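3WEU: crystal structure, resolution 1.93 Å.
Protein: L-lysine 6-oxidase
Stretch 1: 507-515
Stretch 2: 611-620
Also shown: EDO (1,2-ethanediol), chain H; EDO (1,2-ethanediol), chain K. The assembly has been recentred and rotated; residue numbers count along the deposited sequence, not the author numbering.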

# COMPACT_ATOMS: atom_id res chain seq x y z
N CYS A 507 9.88 -18.21 0.11
CA CYS A 507 8.48 -18.65 0.25
C CYS A 507 7.57 -17.49 -0.06
O CYS A 507 7.37 -16.59 0.80
N PRO A 508 7.02 -17.44 -1.31
CA PRO A 508 7.12 -18.38 -2.41
C PRO A 508 8.39 -18.18 -3.27
O PRO A 508 8.99 -17.11 -3.26
N TRP A 509 8.74 -19.23 -4.03
CA TRP A 509 9.98 -19.26 -4.85
C TRP A 509 10.05 -18.16 -5.86
O TRP A 509 11.14 -17.70 -6.20
N GLN A 510 8.91 -17.70 -6.32
CA GLN A 510 8.90 -16.61 -7.35
C GLN A 510 9.63 -15.36 -6.84
O GLN A 510 10.06 -14.56 -7.63
N ALA A 511 9.83 -15.20 -5.51
CA ALA A 511 10.74 -14.15 -5.01
C ALA A 511 12.19 -14.43 -5.36
O ALA A 511 12.91 -13.53 -5.70
N ASP A 512 12.66 -15.66 -5.21
CA ASP A 512 14.05 -15.96 -5.58
C ASP A 512 14.19 -15.64 -7.08
O ASP A 512 15.18 -15.06 -7.47
N PHE A 513 13.17 -16.00 -7.88
CA PHE A 513 13.20 -15.81 -9.33
C PHE A 513 13.23 -14.33 -9.65
O PHE A 513 14.09 -13.88 -10.43
N PHE A 514 12.35 -13.53 -9.03
CA PHE A 514 12.30 -12.11 -9.30
C PHE A 514 13.62 -11.42 -8.91
O PHE A 514 13.99 -10.48 -9.51
N ASN A 515 14.27 -11.86 -7.84
CA ASN A 515 15.48 -11.22 -7.35
C ASN A 515 16.77 -11.80 -7.99
O ASN A 515 17.85 -11.20 -7.84
N ASN A 611 15.80 -7.30 -22.23
CA ASN A 611 15.62 -7.87 -20.89
C ASN A 611 14.65 -9.06 -20.87
O ASN A 611 13.47 -9.02 -21.33
N TYR A 612 15.15 -10.15 -20.30
CA TYR A 612 14.39 -11.40 -20.26
C TYR A 612 13.01 -11.25 -19.56
O TYR A 612 12.03 -11.90 -19.93
N ALA A 613 12.99 -10.51 -18.46
CA ALA A 613 11.77 -10.37 -17.67
C ALA A 613 10.97 -9.13 -18.01
O ALA A 613 10.15 -8.74 -17.20
N ARG A 614 11.15 -8.54 -19.17
CA ARG A 614 10.52 -7.26 -19.48
C ARG A 614 9.00 -7.47 -19.33
O ARG A 614 8.43 -8.43 -19.82
N GLY A 615 8.35 -6.52 -18.68
CA GLY A 615 6.94 -6.57 -18.48
C GLY A 615 6.50 -7.10 -17.12
O GLY A 615 5.38 -6.84 -16.68
N ILE A 616 7.36 -7.88 -16.48
CA ILE A 616 7.14 -8.34 -15.11
C ILE A 616 7.79 -7.32 -14.24
O ILE A 616 8.97 -7.38 -13.96
N ASN A 617 7.02 -6.30 -13.91
CA ASN A 617 7.58 -5.07 -13.31
C ASN A 617 7.56 -5.07 -11.76
O ASN A 617 8.08 -4.15 -11.15
N SER A 618 6.98 -6.10 -11.19
CA SER A 618 6.90 -6.25 -9.77
C SER A 618 7.03 -7.66 -9.34
O SER A 618 6.71 -8.58 -10.07
N TYR A 619 7.41 -7.82 -8.07
CA TYR A 619 7.43 -9.11 -7.42
C TYR A 619 6.09 -9.83 -7.53
O TYR A 619 6.00 -11.03 -7.86
N SER A 620 5.03 -9.11 -7.24
CA SER A 620 3.70 -9.67 -7.31
C SER A 620 3.33 -10.18 -8.72
O SER A 620 2.69 -11.22 -8.90

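What brings the two stretches together? Apolar packing does, since no hydrogen bond crosses between them. Phe514 and Tyr619, whose CA atoms are 6.0 Å apart, contribute most of the buried surface.

How does Phe514 use its ring? Its CA-to-CB bond points toward stretch 2, and chi1 t (-178°) with chi2 74° extends the ring over the backbone entering the second helix. Phe514 CE1 lies 3.4 Å from Ser618 C, and Tyr619 CB sits over one ring face in a CH-pi contact, 4.3 Å from the centroid. The ethanediol of chain K covers the opposite face.

Why does Tyr619 reach so far? Its CB leaves sideways, but chi1 t (169°) and chi2 30° carry the ring along the helix of stretch 1. Tyr619 CE1 meets Ala511 CB at 3.5 Å, and Tyr619 OH ends 3.4 Å from Pro508 CD, beside a proline that follows a cis peptide bond. The chain H ethanediol lies over one face of this ring; Asn515, chi1 m, holds it through OD1 to O1 (2.5 Å) and ND2 to O2 (2.9 Å).

What closes the other end? Phe513 and Tyr612, both t at chi1, extend until Phe513 CZ is 4.1 Å from Tyr612 CE2, with Phe513 CZ at the tyrosine ring's edge.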

# COMPACT_ATOMS: atom_id res chain seq x y z
CB CYS A 507 8.27 -19.15 1.66
SG CYS A 507 6.65 -19.92 1.81
CB PRO A 508 5.90 -18.08 -3.25
CG PRO A 508 5.78 -16.62 -3.11
CD PRO A 508 6.21 -16.29 -1.70
CB TRP A 509 10.12 -20.58 -5.57
CG TRP A 509 9.07 -20.83 -6.60
CD1 TRP A 509 7.92 -21.50 -6.43
CD2 TRP A 509 9.12 -20.45 -7.97
NE1 TRP A 509 7.21 -21.55 -7.60
CE2 TRP A 509 7.91 -20.87 -8.56
CE3 TRP A 509 10.06 -19.77 -8.75
CZ2 TRP A 509 7.67 -20.73 -9.91
CZ3 TRP A 509 9.77 -19.56 -10.07
CH2 TRP A 509 8.59 -20.05 -10.64
CB GLN A 510 7.50 -16.29 -7.83
CG GLN A 510 6.79 -17.37 -8.62
CD GLN A 510 5.97 -18.33 -7.74
OE1 GLN A 510 6.14 -18.41 -6.50
NE2 GLN A 510 5.05 -19.04 -8.37
CB ALA A 511 10.63 -14.01 -3.49
CB ASP A 512 14.47 -17.39 -5.27
CG ASP A 512 14.67 -17.65 -3.79
OD1 ASP A 512 15.13 -16.69 -3.08
OD2 ASP A 512 14.45 -18.83 -3.39
CB PHE A 513 12.00 -16.53 -9.95
CG PHE A 513 11.96 -16.57 -11.50
CD1 PHE A 513 13.03 -16.46 -12.28
CD2 PHE A 513 10.77 -16.85 -12.12
CE1 PHE A 513 12.96 -16.61 -13.68
CE2 PHE A 513 10.67 -17.00 -13.50
CZ PHE A 513 11.80 -16.85 -14.28
CB PHE A 514 11.11 -11.47 -8.51
CG PHE A 514 10.94 -10.03 -8.76
CD1 PHE A 514 10.40 -9.59 -9.95
CD2 PHE A 514 11.31 -9.08 -7.80
CE1 PHE A 514 10.23 -8.23 -10.21
CE2 PHE A 514 11.15 -7.73 -8.06
CZ PHE A 514 10.62 -7.29 -9.26
CB ASN A 515 15.67 -11.56 -5.83
CG ASN A 515 14.64 -10.90 -4.90
OD1 ASN A 515 14.11 -9.87 -5.20
ND2 ASN A 515 14.37 -11.55 -3.78
CB ASN A 611 15.18 -6.81 -19.89
CG ASN A 611 14.99 -7.41 -18.49
OD1 ASN A 611 13.88 -7.69 -18.03
ND2 ASN A 611 16.09 -7.58 -17.79
CB TYR A 612 15.21 -12.45 -19.50
CG TYR A 612 14.50 -13.75 -19.21
CD1 TYR A 612 14.30 -14.70 -20.22
CD2 TYR A 612 14.01 -14.05 -17.95
CE1 TYR A 612 13.66 -15.88 -19.99
CE2 TYR A 612 13.39 -15.23 -17.71
CZ TYR A 612 13.19 -16.13 -18.75
OH TYR A 612 12.53 -17.28 -18.53
CB ALA A 613 12.13 -10.34 -16.20
CB ARG A 614 10.91 -6.81 -20.83
CG ARG A 614 10.50 -7.74 -21.99
CD ARG A 614 11.28 -7.51 -23.25
NE ARG A 614 10.86 -8.44 -24.27
CZ ARG A 614 11.19 -9.73 -24.31
NH1 ARG A 614 11.96 -10.29 -23.36
NH2 ARG A 614 10.72 -10.50 -25.32
CB ILE A 616 7.80 -9.66 -14.81
CG1 ILE A 616 7.45 -10.70 -15.83
CG2 ILE A 616 7.36 -10.20 -13.43
CD1 ILE A 616 6.09 -11.26 -15.72
CB ASN A 617 6.83 -3.86 -13.84
CG ASN A 617 7.21 -3.56 -15.29
OD1 ASN A 617 8.40 -3.35 -15.58
ND2 ASN A 617 6.24 -3.51 -16.19
CB SER A 618 5.51 -5.70 -9.24
OG SER A 618 4.45 -6.62 -9.53
CB TYR A 619 7.80 -8.86 -5.93
CG TYR A 619 7.65 -9.99 -5.01
CD1 TYR A 619 7.81 -11.32 -5.45
CD2 TYR A 619 7.44 -9.75 -3.68
CE1 TYR A 619 7.72 -12.38 -4.57
CE2 TYR A 619 7.38 -10.79 -2.77
CZ TYR A 619 7.47 -12.10 -3.20
OH TYR A 619 7.37 -13.14 -2.31
CB SER A 620 2.64 -8.64 -6.69
OG SER A 620 1.38 -9.09 -7.06
C1 EDO H . 10.99 -9.98 -3.69
O1 EDO H . 12.02 -9.07 -4.10
C2 EDO H . 11.05 -10.26 -2.20
O2 EDO H . 12.30 -10.87 -1.87
C1 EDO K . 14.74 -7.24 -9.35
O1 EDO K . 15.38 -8.40 -8.83
C2 EDO K . 15.20 -7.15 -10.78
O2 EDO K . 16.60 -6.81 -10.84